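Local coordinates for protein Lon211 (Mycobacterium tuberculosis, PDB 6VBK) that probably recognises and binds protein substrates, as the N-terminal domain of the ATP-dependent Lon protease, at residues Thr13-Pro18 and Pro64-Val69; Gly83-Glu88 and Ala98-Val103. All coordinates share one frame; numbering follows the deposited sequence.

Contacts 1 and 2 lie in one mixed sheet of the Lon substrate-binding domain, their centres about 11 Å apart. They come in series along the chain: contact 1 pairs strands 9-19 and 65-70 in parallel, and only then does contact 2 pair strands 79-88 and 96-112 as an antiparallel hairpin. Strands 65-70 and 79-88 are antiparallel neighbours, so the two contacts adjoin through this pair: Val66 O probably accepts a hydrogen bond from Gly83 N, and Pro64 O one from Ile85 N. Leu68 CD1 packs on Val100 CG2 at 3.8 Å. The four segments thus form a continuous part of the sheet, with helix 38-50 packing against residues of both contacts.

Contact 1: residues Thr13-Pro18 and Pro64-Val69; sequences TLPVLP and PRVLLV
The flat groups here are peptide planes and one guanidinium, that of Arg65, which Leu14 CD2 approaches obliquely while lying 4.0 Å from Arg65 CB. Of the carbonyls, Pro15 O is met almost along its C=O axis by Leu67 N at 2.9 Å. The other two take their donors from above the carbonyl plane: Leu17 N reaches Leu67 O at 2.8 Å, and Val69 N reaches Leu17 O at 3.3 Å, the longest of the three bonds. Pro15 has no N-H to offer, and its ring carbon Pro15 CD rests 3.4 Å from Arg65 O, in the place where an amide would otherwise face that carbonyl; Pro15 O still accepts from Leu67 N, so the bonding begins there.

This is a parallel pairing within the mixed sheet of the Lon substrate-binding domain, its short segments twisted by 42°, with Val16 beside Leu67, Leu17 beside Leu68 and Pro18 beside Val69. Val16, Leu67 and Val69 share one face, where Val16 CG1, anti to the backbone N, meets Val69 CG2 at 3.8 Å; the beta-branched, apolar valines suit a buried strand pair. Tyr76, Val121 and Ile108 also pack on residues of this face. Leu14 places CB 3.9 Å from Leu67 CB, the two side chains crossing at about a right angle. Leu17 and Leu68 point to the other face, side by side; Leu17 CD1 also reaches Val66 CG2 at 3.9 Å. From helix 38-50, Val40 packs on Leu17 and Ala47 on Val66.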
ATOM      1  N   THR B  13       9.263  -1.122  -2.242  1.00 68.56           N
ATOM      2  CA  THR B  13      10.431  -1.763  -1.654  1.00 57.75           C
ATOM      3  C   THR B  13      11.663  -1.264  -2.393  1.00 51.54           C
ATOM      4  O   THR B  13      11.794  -1.482  -3.603  1.00 62.82           O
ATOM      5  CB  THR B  13      10.324  -3.289  -1.732  1.00 71.75           C
ATOM      6  OG1 THR B  13       9.206  -3.729  -0.950  1.00 83.40           O
ATOM      7  CG2 THR B  13      11.586  -3.939  -1.203  1.00 66.84           C
ATOM      8  N   LEU B  14      12.555  -0.589  -1.675  1.00 54.86           N
ATOM      9  CA  LEU B  14      13.697   0.081  -2.279  1.00 54.13           C
ATOM     10  C   LEU B  14      14.949  -0.173  -1.455  1.00 48.68           C
ATOM     11  O   LEU B  14      14.869  -0.344  -0.232  1.00 51.02           O
ATOM     12  CB  LEU B  14      13.462   1.596  -2.386  1.00 48.56           C
ATOM     13  CG  LEU B  14      12.255   2.050  -3.209  1.00 44.82           C
ATOM     14  CD1 LEU B  14      11.970   3.521  -2.963  1.00 59.10           C
ATOM     15  CD2 LEU B  14      12.488   1.783  -4.688  1.00 54.24           C
ATOM     16  N   PRO B  15      16.118  -0.198  -2.094  1.00 56.78           N
ATOM     17  CA  PRO B  15      17.369  -0.275  -1.334  1.00 51.13           C
ATOM     18  C   PRO B  15      17.733   1.083  -0.756  1.00 58.30           C
ATOM     19  O   PRO B  15      17.552   2.122  -1.396  1.00 55.54           O
ATOM     20  CB  PRO B  15      18.390  -0.731  -2.382  1.00 57.34           C
ATOM     21  CG  PRO B  15      17.861  -0.179  -3.663  1.00 60.44           C
ATOM     22  CD  PRO B  15      16.354  -0.197  -3.550  1.00 60.92           C
ATOM     23  N   VAL B  16      18.247   1.067   0.468  1.00 51.25           N
ATOM     24  CA  VAL B  16      18.571   2.302   1.174  1.00 56.80           C
ATOM     25  C   VAL B  16      19.959   2.771   0.757  1.00 60.27           C
ATOM     26  O   VAL B  16      20.950   2.055   0.938  1.00 55.18           O
ATOM     27  CB  VAL B  16      18.491   2.109   2.695  1.00 58.44           C
ATOM     28  CG1 VAL B  16      19.020   3.343   3.409  1.00 59.59           C
ATOM     29  CG2 VAL B  16      17.061   1.823   3.115  1.00 57.97           C
ATOM     30  N   LEU B  17      20.014   3.978   0.196  1.00 45.06           N
ATOM     31  CA  LEU B  17      21.311   4.603  -0.159  1.00 52.18           C
ATOM     32  C   LEU B  17      21.554   5.690   0.886  1.00 58.26           C
ATOM     33  O   LEU B  17      20.958   6.766   0.767  1.00 64.22           O
ATOM     34  CB  LEU B  17      21.249   5.175  -1.577  1.00 55.29           C
ATOM     35  CG  LEU B  17      22.604   5.401  -2.244  1.00 58.14           C
ATOM     36  CD1 LEU B  17      22.462   5.489  -3.754  1.00 53.29           C
ATOM     37  CD2 LEU B  17      23.275   6.647  -1.693  1.00 64.88           C
ATOM     38  N   PRO B  18      22.336   5.416   1.951  1.00 64.23           N
ATOM     39  CA  PRO B  18      22.558   6.391   3.016  1.00 63.19           C
ATOM     40  C   PRO B  18      23.408   7.595   2.594  1.00 64.11           C
ATOM     41  O   PRO B  18      24.364   7.416   1.875  1.00 69.82           O
ATOM     42  CB  PRO B  18      23.313   5.575   4.074  1.00 76.22           C
ATOM     43  CG  PRO B  18      24.035   4.524   3.272  1.00 72.47           C
ATOM     44  CD  PRO B  18      23.069   4.172   2.163  1.00 65.72           C
ATOM     45  N   PRO B  64      17.755   2.449 -12.423  1.00 56.08           N
ATOM     46  CA  PRO B  64      17.727   1.970 -11.035  1.00 47.07           C
ATOM     47  C   PRO B  64      17.026   2.958 -10.114  1.00 45.13           C
ATOM     48  O   PRO B  64      17.137   4.175 -10.275  1.00 50.33           O
ATOM     49  CB  PRO B  64      19.212   1.827 -10.681  1.00 53.19           C
ATOM     50  CG  PRO B  64      19.907   1.687 -12.004  1.00 54.93           C
ATOM     51  CD  PRO B  64      19.126   2.545 -12.950  1.00 59.72           C
ATOM     52  N   ARG B  65      16.295   2.420  -9.141  1.00 49.51           N
ATOM     53  CA  ARG B  65      15.565   3.216  -8.163  1.00 50.76           C
ATOM     54  C   ARG B  65      16.125   2.944  -6.775  1.00 58.43           C
ATOM     55  O   ARG B  65      16.197   1.788  -6.345  1.00 55.40           O
ATOM     56  CB  ARG B  65      14.066   2.901  -8.207  1.00 56.96           C
ATOM     57  CG  ARG B  65      13.380   3.340  -9.491  1.00 69.78           C
ATOM     58  CD  ARG B  65      12.096   2.560  -9.730  1.00 75.74           C
ATOM     59  NE  ARG B  65      11.167   2.661  -8.610  1.00 81.05           N
ATOM     60  CZ  ARG B  65      10.185   3.552  -8.530  1.00 88.80           C
ATOM     61  NH1 ARG B  65       9.999   4.428  -9.509  1.00 89.99           N
ATOM     62  NH2 ARG B  65       9.387   3.570  -7.473  1.00 82.84           N
ATOM     63  N   VAL B  66      16.521   4.009  -6.077  1.00 47.54           N
ATOM     64  CA  VAL B  66      17.074   3.903  -4.734  1.00 59.72           C
ATOM     65  C   VAL B  66      16.291   4.820  -3.806  1.00 59.96           C
ATOM     66  O   VAL B  66      15.551   5.704  -4.242  1.00 56.51           O
ATOM     67  CB  VAL B  66      18.576   4.254  -4.688  1.00 56.42           C
ATOM     68  CG1 VAL B  66      19.377   3.298  -5.557  1.00 52.06           C
ATOM     69  CG2 VAL B  66      18.799   5.694  -5.126  1.00 53.45           C
ATOM     70  N   LEU B  67      16.466   4.599  -2.507  1.00 54.28           N
ATOM     71  CA  LEU B  67      15.868   5.439  -1.476  1.00 48.26           C
ATOM     72  C   LEU B  67      16.985   6.222  -0.797  1.00 59.04           C
ATOM     73  O   LEU B  67      17.767   5.659  -0.023  1.00 58.65           O
ATOM     74  CB  LEU B  67      15.082   4.604  -0.467  1.00 51.02           C
ATOM     75  CG  LEU B  67      14.242   5.415   0.522  1.00 65.43           C
ATOM     76  CD1 LEU B  67      13.282   6.338  -0.215  1.00 60.28           C
ATOM     77  CD2 LEU B  67      13.487   4.499   1.469  1.00 62.63           C
ATOM     78  N   LEU B  68      17.060   7.515  -1.097  1.00 49.09           N
ATOM     79  CA  LEU B  68      18.086   8.389  -0.537  1.00 50.00           C
ATOM     80  C   LEU B  68      17.649   8.823   0.857  1.00 54.85           C
ATOM     81  O   LEU B  68      16.736   9.644   1.001  1.00 56.11           O
ATOM     82  CB  LEU B  68      18.307   9.588  -1.452  1.00 49.80           C
ATOM     83  CG  LEU B  68      18.549   9.242  -2.923  1.00 47.56           C
ATOM     84  CD1 LEU B  68      18.322  10.457  -3.799  1.00 48.40           C
ATOM     85  CD2 LEU B  68      19.952   8.688  -3.128  1.00 51.76           C
ATOM     86  N   VAL B  69      18.294   8.276   1.880  1.00 57.93           N
ATOM     87  CA  VAL B  69      17.908   8.482   3.269  1.00 57.40           C
ATOM     88  C   VAL B  69      19.041   9.203   3.990  1.00 67.54           C
ATOM     89  O   VAL B  69      20.172   8.707   4.014  1.00 62.76           O
ATOM     90  CB  VAL B  69      17.581   7.158   3.979  1.00 58.85           C
ATOM     91  CG1 VAL B  69      17.002   7.429   5.360  1.00 65.93           C
ATOM     92  CG2 VAL B  69      16.628   6.326   3.139  1.00 71.73           C
TER

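Contact 2: residues Gly83-Glu88 and Ala98-Val103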
ATOM      1  N   GLY B  83      14.872   8.086  -5.449  1.00 46.26           N
ATOM      2  CA  GLY B  83      15.891   8.558  -6.373  1.00 40.24           C
ATOM      3  C   GLY B  83      15.984   7.670  -7.597  1.00 44.39           C
ATOM      4  O   GLY B  83      15.910   6.444  -7.490  1.00 48.34           O
ATOM      5  N   VAL B  84      16.146   8.297  -8.757  1.00 39.42           N
ATOM      6  CA  VAL B  84      16.338   7.595 -10.022  1.00 41.33           C
ATOM      7  C   VAL B  84      17.778   7.814 -10.461  1.00 39.09           C
ATOM      8  O   VAL B  84      18.206   8.957 -10.666  1.00 42.67           O
ATOM      9  CB  VAL B  84      15.352   8.078 -11.096  1.00 47.91           C
ATOM     10  CG1 VAL B  84      15.744   7.528 -12.457  1.00 51.08           C
ATOM     11  CG2 VAL B  84      13.934   7.659 -10.741  1.00 47.42           C
ATOM     12  N   ILE B  85      18.528   6.721 -10.593  1.00 40.75           N
ATOM     13  CA  ILE B  85      19.902   6.793 -11.078  1.00 38.83           C
ATOM     14  C   ILE B  85      19.857   7.153 -12.556  1.00 48.42           C
ATOM     15  O   ILE B  85      19.578   6.301 -13.407  1.00 47.82           O
ATOM     16  CB  ILE B  85      20.656   5.472 -10.841  1.00 46.07           C
ATOM     17  CG1 ILE B  85      20.663   5.121  -9.352  1.00 44.65           C
ATOM     18  CG2 ILE B  85      22.081   5.569 -11.371  1.00 41.00           C
ATOM     19  CD1 ILE B  85      21.411   6.116  -8.489  1.00 48.93           C
ATOM     20  N   GLU B  86      20.119   8.422 -12.869  1.00 38.63           N
ATOM     21  CA  GLU B  86      19.981   8.891 -14.243  1.00 38.36           C
ATOM     22  C   GLU B  86      21.196   8.530 -15.087  1.00 51.21           C
ATOM     23  O   GLU B  86      21.052   8.151 -16.255  1.00 49.03           O
ATOM     24  CB  GLU B  86      19.755  10.404 -14.261  1.00 41.58           C
ATOM     25  CG  GLU B  86      18.504  10.864 -13.527  1.00 45.44           C
ATOM     26  CD  GLU B  86      17.235  10.664 -14.336  1.00 60.95           C
ATOM     27  OE1 GLU B  86      17.325  10.193 -15.489  1.00 63.74           O
ATOM     28  OE2 GLU B  86      16.146  10.984 -13.817  1.00 62.18           O
ATOM     29  N   GLN B  87      22.396   8.646 -14.522  1.00 48.32           N
ATOM     30  CA  GLN B  87      23.624   8.397 -15.258  1.00 45.60           C
ATOM     31  C   GLN B  87      24.632   7.703 -14.355  1.00 46.83           C
ATOM     32  O   GLN B  87      24.600   7.849 -13.131  1.00 45.54           O
ATOM     33  CB  GLN B  87      24.232   9.696 -15.801  1.00 48.19           C
ATOM     34  CG  GLN B  87      23.414  10.362 -16.889  1.00 74.99           C
ATOM     35  CD  GLN B  87      24.048  11.644 -17.383  1.00 92.17           C
ATOM     36  OE1 GLN B  87      24.882  12.240 -16.702  1.00 99.00           O
ATOM     37  NE2 GLN B  87      23.659  12.072 -18.577  1.00 99.08           N
ATOM     38  N   GLU B  88      25.528   6.942 -14.980  1.00 54.67           N
ATOM     39  CA  GLU B  88      26.651   6.327 -14.291  1.00 55.97           C
ATOM     40  C   GLU B  88      27.900   6.493 -15.142  1.00 65.13           C
ATOM     41  O   GLU B  88      27.863   6.294 -16.359  1.00 62.43           O
ATOM     42  CB  GLU B  88      26.406   4.840 -14.003  1.00 61.70           C
ATOM     43  CG  GLU B  88      25.280   4.570 -13.019  1.00 65.44           C
ATOM     44  CD  GLU B  88      25.250   3.127 -12.558  1.00 78.73           C
ATOM     45  OE1 GLU B  88      26.239   2.680 -11.939  1.00 79.33           O
ATOM     46  OE2 GLU B  88      24.244   2.439 -12.825  1.00 81.58           O
ATOM     47  N   ALA B  98      27.818   8.576  -9.924  1.00 50.22           N
ATOM     48  CA  ALA B  98      26.471   8.366 -10.423  1.00 47.73           C
ATOM     49  C   ALA B  98      25.701   9.667 -10.261  1.00 47.32           C
ATOM     50  O   ALA B  98      26.000  10.474  -9.378  1.00 52.18           O
ATOM     51  CB  ALA B  98      25.761   7.223  -9.686  1.00 42.79           C
ATOM     52  N   VAL B  99      24.716   9.869 -11.128  1.00 43.34           N
ATOM     53  CA  VAL B  99      23.853  11.043 -11.078  1.00 42.11           C
ATOM     54  C   VAL B  99      22.458  10.572 -10.701  1.00 37.76           C
ATOM     55  O   VAL B  99      21.875   9.723 -11.387  1.00 46.42           O
ATOM     56  CB  VAL B  99      23.845  11.803 -12.412  1.00 47.91           C
ATOM     57  CG1 VAL B  99      22.845  12.944 -12.363  1.00 40.46           C
ATOM     58  CG2 VAL B  99      25.236  12.326 -12.725  1.00 42.42           C
ATOM     59  N   VAL B 100      21.925  11.116  -9.609  1.00 41.31           N
ATOM     60  CA  VAL B 100      20.625  10.713  -9.089  1.00 37.85           C
ATOM     61  C   VAL B 100      19.693  11.918  -9.100  1.00 39.65           C
ATOM     62  O   VAL B 100      20.120  13.055  -8.865  1.00 43.22           O
ATOM     63  CB  VAL B 100      20.734  10.106  -7.673  1.00 42.08           C
ATOM     64  CG1 VAL B 100      21.155  11.158  -6.653  1.00 40.43           C
ATOM     65  CG2 VAL B 100      19.421   9.449  -7.265  1.00 50.00           C
ATOM     66  N   ARG B 101      18.422  11.662  -9.394  1.00 37.93           N
ATOM     67  CA  ARG B 101      17.382  12.680  -9.402  1.00 36.44           C
ATOM     68  C   ARG B 101      16.345  12.334  -8.344  1.00 40.23           C
ATOM     69  O   ARG B 101      15.779  11.236  -8.363  1.00 41.62           O
ATOM     70  CB  ARG B 101      16.724  12.782 -10.782  1.00 37.43           C
ATOM     71  CG  ARG B 101      15.509  13.703 -10.834  1.00 44.79           C
ATOM     72  CD  ARG B 101      14.885  13.690 -12.224  1.00 48.26           C
ATOM     73  NE  ARG B 101      14.432  12.355 -12.605  1.00 68.75           N
ATOM     74  CZ  ARG B 101      13.180  11.927 -12.480  1.00 81.80           C
ATOM     75  NH1 ARG B 101      12.249  12.733 -11.989  1.00 95.47           N
ATOM     76  NH2 ARG B 101      12.857  10.696 -12.850  1.00 76.55           N
ATOM     77  N   GLY B 102      16.104  13.265  -7.423  1.00 42.04           N
ATOM     78  CA  GLY B 102      15.059  13.080  -6.426  1.00 43.74           C
ATOM     79  C   GLY B 102      13.672  13.236  -7.025  1.00 52.27           C
ATOM     80  O   GLY B 102      13.374  14.239  -7.682  1.00 53.43           O
ATOM     81  N   VAL B 103      12.811  12.252  -6.778  1.00 48.26           N
ATOM     82  CA  VAL B 103      11.488  12.179  -7.400  1.00 50.21           C
ATOM     83  C   VAL B 103      10.388  12.576  -6.415  1.00 64.03           C
ATOM     84  O   VAL B 103       9.647  13.533  -6.652  1.00 64.65           O
ATOM     85  CB  VAL B 103      11.228  10.773  -7.988  1.00 60.93           C
ATOM     86  CG1 VAL B 103       9.831  10.680  -8.613  1.00 63.23           C
ATOM     87  CG2 VAL B 103      12.294  10.406  -9.008  1.00 55.49           C
TER
HETATM   88  O   HOH W   1      14.228   9.593 -15.009  1.00115.29           O
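A classic beta bulge interrupts this antiparallel hairpin: two residues, Glu86 and Gln87, stand opposite the single Val99. Val99 O is gripped by two amides, Glu86 N at 2.6 Å nearly along the C=O axis and, more weakly, Gln87 N at 3.4 Å. The turn this gives the backbone at Glu86 (psi -40°) lets its side chain, bent at chi2 (-79°), reach Arg101. Glu86 OE2 meets Arg101 NE at 2.5 Å, close to the guanidinium plane, in a nearly straight salt bridge, although carboxylate and guanidinium are turned 51° apart. A water donates to the same OE2 and accepts from Arg101 NH2, tying the pair together a second time. Glu86 and Arg101, long and charged, suit this partly exposed side of the hairpin. Val103 CG2 lies 3.5 Å above one face of the Arg101 guanidinium, offset toward its rim, and touches Val84 CG2 at 3.6 Å.

On the opposite face, Ile85 CD1 packs against Val100 CG2 at 4.1 Å. Gly83, lacking a side chain, lets Val100 CG2 come to 3.7 Å from Gly83 CA. Beyond the bulge, Val99 N returns to Gln87 O, and regular pairing resumes one residue out of step, as is typical of a classic bulge in an antiparallel hairpin.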